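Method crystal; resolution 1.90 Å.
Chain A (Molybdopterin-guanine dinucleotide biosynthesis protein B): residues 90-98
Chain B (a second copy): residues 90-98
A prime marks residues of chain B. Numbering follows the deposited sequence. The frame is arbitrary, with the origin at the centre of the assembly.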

ATOM      1  N   GLN A  90      13.489   7.240  -3.019  1.00 33.87           N
ATOM      2  CA  GLN A  90      13.464   6.679  -4.371  1.00 42.23           C
ATOM      3  C   GLN A  90      12.877   5.259  -4.396  1.00 49.43           C
ATOM      4  O   GLN A  90      12.178   4.894  -5.347  1.00 34.23           O
ATOM      5  N   PHE A  91      13.117   4.475  -3.339  1.00 35.02           N
ATOM      6  CA  PHE A  91      12.514   3.142  -3.245  1.00 32.81           C
ATOM      7  C   PHE A  91      10.985   3.252  -3.090  1.00 33.80           C
ATOM      8  O   PHE A  91      10.240   2.563  -3.775  1.00 38.39           O
ATOM      9  N   LEU A  92      10.542   4.112  -2.182  1.00 36.83           N
ATOM     10  CA  LEU A  92       9.119   4.319  -1.941  1.00 35.78           C
ATOM     11  C   LEU A  92       8.366   4.799  -3.203  1.00 27.20           C
ATOM     12  O   LEU A  92       7.314   4.266  -3.511  1.00 31.92           O
ATOM     13  N   ALA A  93       8.887   5.813  -3.894  1.00 29.31           N
ATOM     14  CA  ALA A  93       8.285   6.240  -5.169  1.00 37.00           C
ATOM     15  C   ALA A  93       8.131   5.074  -6.163  1.00 29.43           C
ATOM     16  O   ALA A  93       7.099   4.965  -6.857  1.00 39.07           O
ATOM     17  N   SER A  94       9.154   4.218  -6.234  1.00 31.83           N
ATOM     18  CA  SER A  94       9.141   3.025  -7.093  1.00 41.96           C
ATOM     19  C   SER A  94       8.052   1.995  -6.745  1.00 45.38           C
ATOM     20  O   SER A  94       7.745   1.133  -7.563  1.00 34.47           O
ATOM     21  N   ARG A  95       7.456   2.082  -5.554  1.00 36.85           N
ATOM     22  CA  ARG A  95       6.329   1.208  -5.207  1.00 33.69           C
ATOM     23  C   ARG A  95       5.035   1.639  -5.879  1.00 28.46           C
ATOM     24  O   ARG A  95       4.119   0.827  -6.064  1.00 35.22           O
ATOM     25  N   MET A  96       4.934   2.938  -6.154  1.00 24.12           N
ATOM     26  CA  MET A  96       3.738   3.500  -6.770  1.00 36.80           C
ATOM     27  C   MET A  96       3.741   3.022  -8.232  1.00 31.21           C
ATOM     28  O   MET A  96       4.802   2.680  -8.761  1.00 32.13           O
ATOM     29  N   ASP A  97       2.559   2.974  -8.836  1.00 37.59           N
ATOM     30  CA  ASP A  97       2.386   2.677 -10.270  1.00 30.43           C
ATOM     31  C   ASP A  97       2.429   4.007 -11.036  1.00 23.98           C
ATOM     32  O   ASP A  97       1.425   4.714 -11.167  1.00 31.52           O
ATOM     33  N   THR A  98       3.636   4.340 -11.483  1.00 33.77           N
ATOM     34  CA  THR A  98       3.949   5.592 -12.150  1.00 42.47           C
ATOM     35  C   THR A  98       3.402   5.680 -13.574  1.00 48.49           C
ATOM     36  O   THR A  98       3.394   6.761 -14.164  1.00 52.04           O
TER
ATOM     37  N   GLN B  90      -2.084 -11.543 -10.690  1.00 33.34           N
ATOM     38  CA  GLN B  90      -0.649 -11.527 -10.979  1.00 36.52           C
ATOM     39  C   GLN B  90      -0.083 -10.114 -10.910  1.00 29.21           C
ATOM     40  O   GLN B  90       1.087  -9.933 -10.545  1.00 36.75           O
ATOM     41  N   PHE B  91      -0.901  -9.120 -11.250  1.00 33.08           N
ATOM     42  CA  PHE B  91      -0.486  -7.729 -11.116  1.00 35.16           C
ATOM     43  C   PHE B  91      -0.294  -7.410  -9.626  1.00 33.09           C
ATOM     44  O   PHE B  91       0.752  -6.893  -9.214  1.00 36.09           O
ATOM     45  N   LEU B  92      -1.296  -7.750  -8.832  1.00 35.07           N
ATOM     46  CA  LEU B  92      -1.251  -7.459  -7.401  1.00 35.72           C
ATOM     47  C   LEU B  92      -0.010  -8.080  -6.752  1.00 33.15           C
ATOM     48  O   LEU B  92       0.756  -7.371  -6.104  1.00 34.06           O
ATOM     49  N   ALA B  93       0.207  -9.378  -6.974  1.00 36.96           N
ATOM     50  CA  ALA B  93       1.385 -10.073  -6.458  1.00 36.76           C
ATOM     51  C   ALA B  93       2.722  -9.448  -6.890  1.00 43.38           C
ATOM     52  O   ALA B  93       3.673  -9.376  -6.088  1.00 32.66           O
ATOM     53  N   SER B  94       2.790  -8.975  -8.135  1.00 35.50           N
ATOM     54  CA  SER B  94       3.977  -8.252  -8.625  1.00 38.29           C
ATOM     55  C   SER B  94       4.232  -6.883  -7.958  1.00 27.67           C
ATOM     56  O   SER B  94       5.335  -6.355  -8.069  1.00 35.50           O
ATOM     57  N   ARG B  95       3.224  -6.279  -7.323  1.00 27.01           N
ATOM     58  CA  ARG B  95       3.451  -5.005  -6.609  1.00 30.36           C
ATOM     59  C   ARG B  95       4.017  -5.246  -5.202  1.00 32.04           C
ATOM     60  O   ARG B  95       4.473  -4.303  -4.540  1.00 27.72           O
ATOM     61  N   MET B  96       4.011  -6.503  -4.765  1.00 30.85           N
ATOM     62  CA  MET B  96       4.680  -6.894  -3.501  1.00 42.51           C
ATOM     63  C   MET B  96       6.202  -6.921  -3.666  1.00 45.94           C
ATOM     64  O   MET B  96       6.699  -7.097  -4.787  1.00 29.17           O
ATOM     65  N   ASP B  97       6.939  -6.723  -2.566  1.00 27.37           N
ATOM     66  CA  ASP B  97       8.400  -6.822  -2.578  1.00 34.22           C
ATOM     67  C   ASP B  97       8.777  -8.285  -2.311  1.00 46.95           C
ATOM     68  O   ASP B  97       8.925  -8.709  -1.146  1.00 29.06           O
ATOM     69  N   THR B  98       8.921  -9.056  -3.393  1.00 31.48           N
ATOM     70  CA  THR B  98       9.079 -10.517  -3.297  1.00 36.51           C
ATOM     71  C   THR B  98      10.488 -10.957  -2.915  1.00 40.51           C
ATOM     72  O   THR B  98      10.718 -12.136  -2.620  1.00 48.15           O
TER

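The two stretches meet where a helix gives way to a loop, and the backbones come closest at Arg95 and Arg95′, whose CA atoms lie 7.0 Å apart. Between them lie three waters, and the contact is small, burying 269 Å² in total. Three positions in each copy do nearly all the work: Phe91, Arg95 and Asp97.

Only Asp97 and Asp97′ combine a CA-to-CB bond that points toward the partner with real contact. Both side chains are t at chi1, with chi2 near zero. This extended form carries OD2 to the other copy's phenylalanine, while OD1 is held by a hydrogen bond elsewhere in the structure. Phe91 and Phe91′ start sideways and depend on chi1 near 180° (t) to bring the ring ends inward. The result is a matched pair of contacts: Phe91 CZ to Asp97′ OD2 and Asp97 OD2 to Phe91′ CZ, each 3.9 Å. The carboxylate oxygen approaches each ring obliquely, a van der Waals contact at CZ.

The arginines break the symmetry. Both leave the backbone sideways with chi1 and chi2 m, which folds the chain back along its own helix before the tip reaches across. They part at chi3: p (90°) in Arg95, m (-68°) in Arg95′. In Arg95 this fold places NE 3.5 Å from Phe91 O and NH2 3.3 Å from Ser94 OG, both weak hydrogen bonds. Ser94, p at chi1, itself turns OG back to Phe91 O at 2.6 Å, a bond repeated at 2.8 Å from Ser94′ OG to Phe91′ O. Arg95 is thus tied partly to its own helix, and its NH1 stops 4.2 Å from Asp97′ CB.

Arg95′, m at chi1, chi2 and chi3, instead brings NH2 to the backbone of Arg95 to Asp97 in the other copy. This NH2 makes a weak hydrogen bond to Arg95 O, at 3.3 Å, and lies 3.7 Å from Asp97 CA. Met96 O is nearer still, 3.0 Å from Arg95′ NH2, but the angle is too poor for a hydrogen bond. The CA-to-CB bonds of Met96 and Met96′ point away from the partner.

Water 3 donates to Arg95 O at 2.9 Å and Arg95′ O at 2.7 Å, bridging the two carbonyls through a single water. Water 1 accepts from Arg95′ NE and donates to Arg95 O, both at 2.8 Å; water 2 accepts from Arg95 NH1 at 3.1 Å and donates to Arg95′ O at 2.9 Å. The rule to read here is a repeated aspartate–phenylalanine contact in both directions, with arginines that differ at chi3 and are bridged by water.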

ATOM      1  CB  GLN A  90      14.860   6.747  -5.008  1.00 39.76           C
ATOM      2  CG  GLN A  90      15.371   8.198  -5.182  1.00 41.28           C
ATOM      3  CD  GLN A  90      14.705   8.955  -6.333  1.00 58.59           C
ATOM      4  OE1 GLN A  90      14.064   8.355  -7.194  1.00 47.65           O
ATOM      5  NE2 GLN A  90      14.872  10.276  -6.352  1.00 60.56           N
ATOM      6  CB  PHE A  91      13.104   2.320  -2.093  1.00 33.67           C
ATOM      7  CG  PHE A  91      12.354   1.044  -1.817  1.00 42.21           C
ATOM      8  CD1 PHE A  91      12.531  -0.069  -2.633  1.00 37.71           C
ATOM      9  CD2 PHE A  91      11.449   0.963  -0.756  1.00 42.54           C
ATOM     10  CE1 PHE A  91      11.834  -1.253  -2.398  1.00 40.53           C
ATOM     11  CE2 PHE A  91      10.736  -0.213  -0.514  1.00 45.45           C
ATOM     12  CZ  PHE A  91      10.932  -1.328  -1.340  1.00 41.36           C
ATOM     13  CB  LEU A  92       8.923   5.296  -0.791  1.00 24.78           C
ATOM     14  CG  LEU A  92       9.268   4.716   0.609  1.00 30.10           C
ATOM     15  CD1 LEU A  92       9.308   5.854   1.615  1.00 31.28           C
ATOM     16  CD2 LEU A  92       8.324   3.568   1.064  1.00 25.84           C
ATOM     17  CB  ALA A  93       9.086   7.378  -5.795  1.00 35.74           C
ATOM     18  CB  SER A  94      10.544   2.373  -7.200  1.00 35.16           C
ATOM     19  OG  SER A  94      10.852   1.554  -6.083  1.00 38.67           O
ATOM     20  CB  ARG A  95       6.057   1.196  -3.694  1.00 32.95           C
ATOM     21  CG  ARG A  95       7.233   0.855  -2.839  1.00 32.06           C
ATOM     22  CD  ARG A  95       7.758  -0.532  -3.016  1.00 38.12           C
ATOM     23  NE  ARG A  95       8.785  -0.592  -4.050  1.00 36.43           N
ATOM     24  CZ  ARG A  95       9.141  -1.699  -4.685  1.00 40.93           C
ATOM     25  NH1 ARG A  95       8.548  -2.860  -4.421  1.00 46.51           N
ATOM     26  NH2 ARG A  95      10.099  -1.651  -5.604  1.00 65.82           N
ATOM     27  CB  MET A  96       3.753   5.041  -6.700  1.00 34.47           C
ATOM     28  CG  MET A  96       3.540   5.618  -5.282  1.00 40.86           C
ATOM     29  SD  MET A  96       3.513   7.422  -5.216  1.00 40.36           S
ATOM     30  CE  MET A  96       2.194   7.720  -4.097  1.00 42.17           C
ATOM     31  CB  ASP A  97       1.064   1.953 -10.480  1.00 34.31           C
ATOM     32  CG  ASP A  97       0.791   1.614 -11.950  1.00 52.45           C
ATOM     33  OD1 ASP A  97       1.676   1.844 -12.808  1.00 36.59           O
ATOM     34  OD2 ASP A  97      -0.287   1.117 -12.330  1.00 41.49           O
ATOM     35  CB  THR A  98       5.488   5.841 -12.147  1.00 52.82           C
ATOM     36  OG1 THR A  98       5.856   6.578 -13.319  1.00 78.37           O
ATOM     37  CG2 THR A  98       6.254   4.550 -12.324  1.00 52.52           C
TER
ATOM     38  CB  GLN B  90      -0.307 -12.187 -12.333  1.00 45.85           C
ATOM     39  CG  GLN B  90      -0.568 -13.712 -12.401  1.00 60.84           C
ATOM     40  CD  GLN B  90       0.400 -14.578 -11.573  1.00 65.22           C
ATOM     41  OE1 GLN B  90       0.171 -15.779 -11.423  1.00 64.06           O
ATOM     42  NE2 GLN B  90       1.468 -13.979 -11.048  1.00 66.20           N
ATOM     43  CB  PHE B  91      -1.505  -6.767 -11.747  1.00 37.16           C
ATOM     44  CG  PHE B  91      -1.154  -5.295 -11.564  1.00 35.67           C
ATOM     45  CD1 PHE B  91      -0.124  -4.705 -12.301  1.00 38.39           C
ATOM     46  CD2 PHE B  91      -1.841  -4.517 -10.640  1.00 40.32           C
ATOM     47  CE1 PHE B  91       0.211  -3.361 -12.116  1.00 49.77           C
ATOM     48  CE2 PHE B  91      -1.521  -3.176 -10.444  1.00 33.16           C
ATOM     49  CZ  PHE B  91      -0.493  -2.593 -11.175  1.00 35.56           C
ATOM     50  CB  LEU B  92      -2.553  -7.875  -6.706  1.00 27.15           C
ATOM     51  CG  LEU B  92      -3.798  -7.037  -7.026  1.00 30.49           C
ATOM     52  CD1 LEU B  92      -5.029  -7.659  -6.380  1.00 36.43           C
ATOM     53  CD2 LEU B  92      -3.640  -5.567  -6.623  1.00 33.29           C
ATOM     54  CB  ALA B  93       1.325 -11.540  -6.807  1.00 33.82           C
ATOM     55  CB  SER B  94       3.913  -8.060 -10.159  1.00 34.35           C
ATOM     56  OG  SER B  94       3.201  -6.876 -10.468  1.00 37.79           O
ATOM     57  CB  ARG B  95       2.183  -4.152  -6.523  1.00 32.31           C
ATOM     58  CG  ARG B  95       1.463  -3.878  -7.877  1.00 35.89           C
ATOM     59  CD  ARG B  95       2.364  -3.409  -9.011  1.00 32.08           C
ATOM     60  NE  ARG B  95       2.915  -2.069  -8.788  1.00 34.94           N
ATOM     61  CZ  ARG B  95       3.907  -1.528  -9.487  1.00 43.84           C
ATOM     62  NH1 ARG B  95       4.477  -2.203 -10.482  1.00 45.39           N
ATOM     63  NH2 ARG B  95       4.332  -0.300  -9.196  1.00 37.45           N
ATOM     64  CB  MET B  96       4.166  -8.262  -3.009  1.00 38.40           C
ATOM     65  CG  MET B  96       2.774  -8.195  -2.375  1.00 43.96           C
ATOM     66  SD  MET B  96       2.053  -9.803  -1.926  1.00 40.40           S
ATOM     67  CE  MET B  96       1.228  -9.432  -0.479  1.00 30.85           C
ATOM     68  CB  ASP B  97       9.021  -5.866  -1.529  1.00 38.75           C
ATOM     69  CG  ASP B  97      10.560  -5.860  -1.545  1.00 57.55           C
ATOM     70  OD1 ASP B  97      11.167  -6.532  -2.407  1.00 43.69           O
ATOM     71  OD2 ASP B  97      11.249  -5.208  -0.716  1.00 46.50           O
ATOM     72  CB  THR B  98       8.644 -11.231  -4.614  1.00 40.70           C
ATOM     73  OG1 THR B  98       9.014 -10.427  -5.744  1.00 43.66           O
ATOM     74  CG2 THR B  98       7.126 -11.316  -4.702  1.00 38.44           C
TER
HETATM   75  O   HOH W   1       1.754  -0.338  -6.981  1.00 31.80           O
HETATM   76  O   HOH W   2       6.319  -3.485  -2.398  1.00 31.84           O
HETATM   77  O   HOH W   3       5.077  -1.940  -5.728  1.00 42.56           O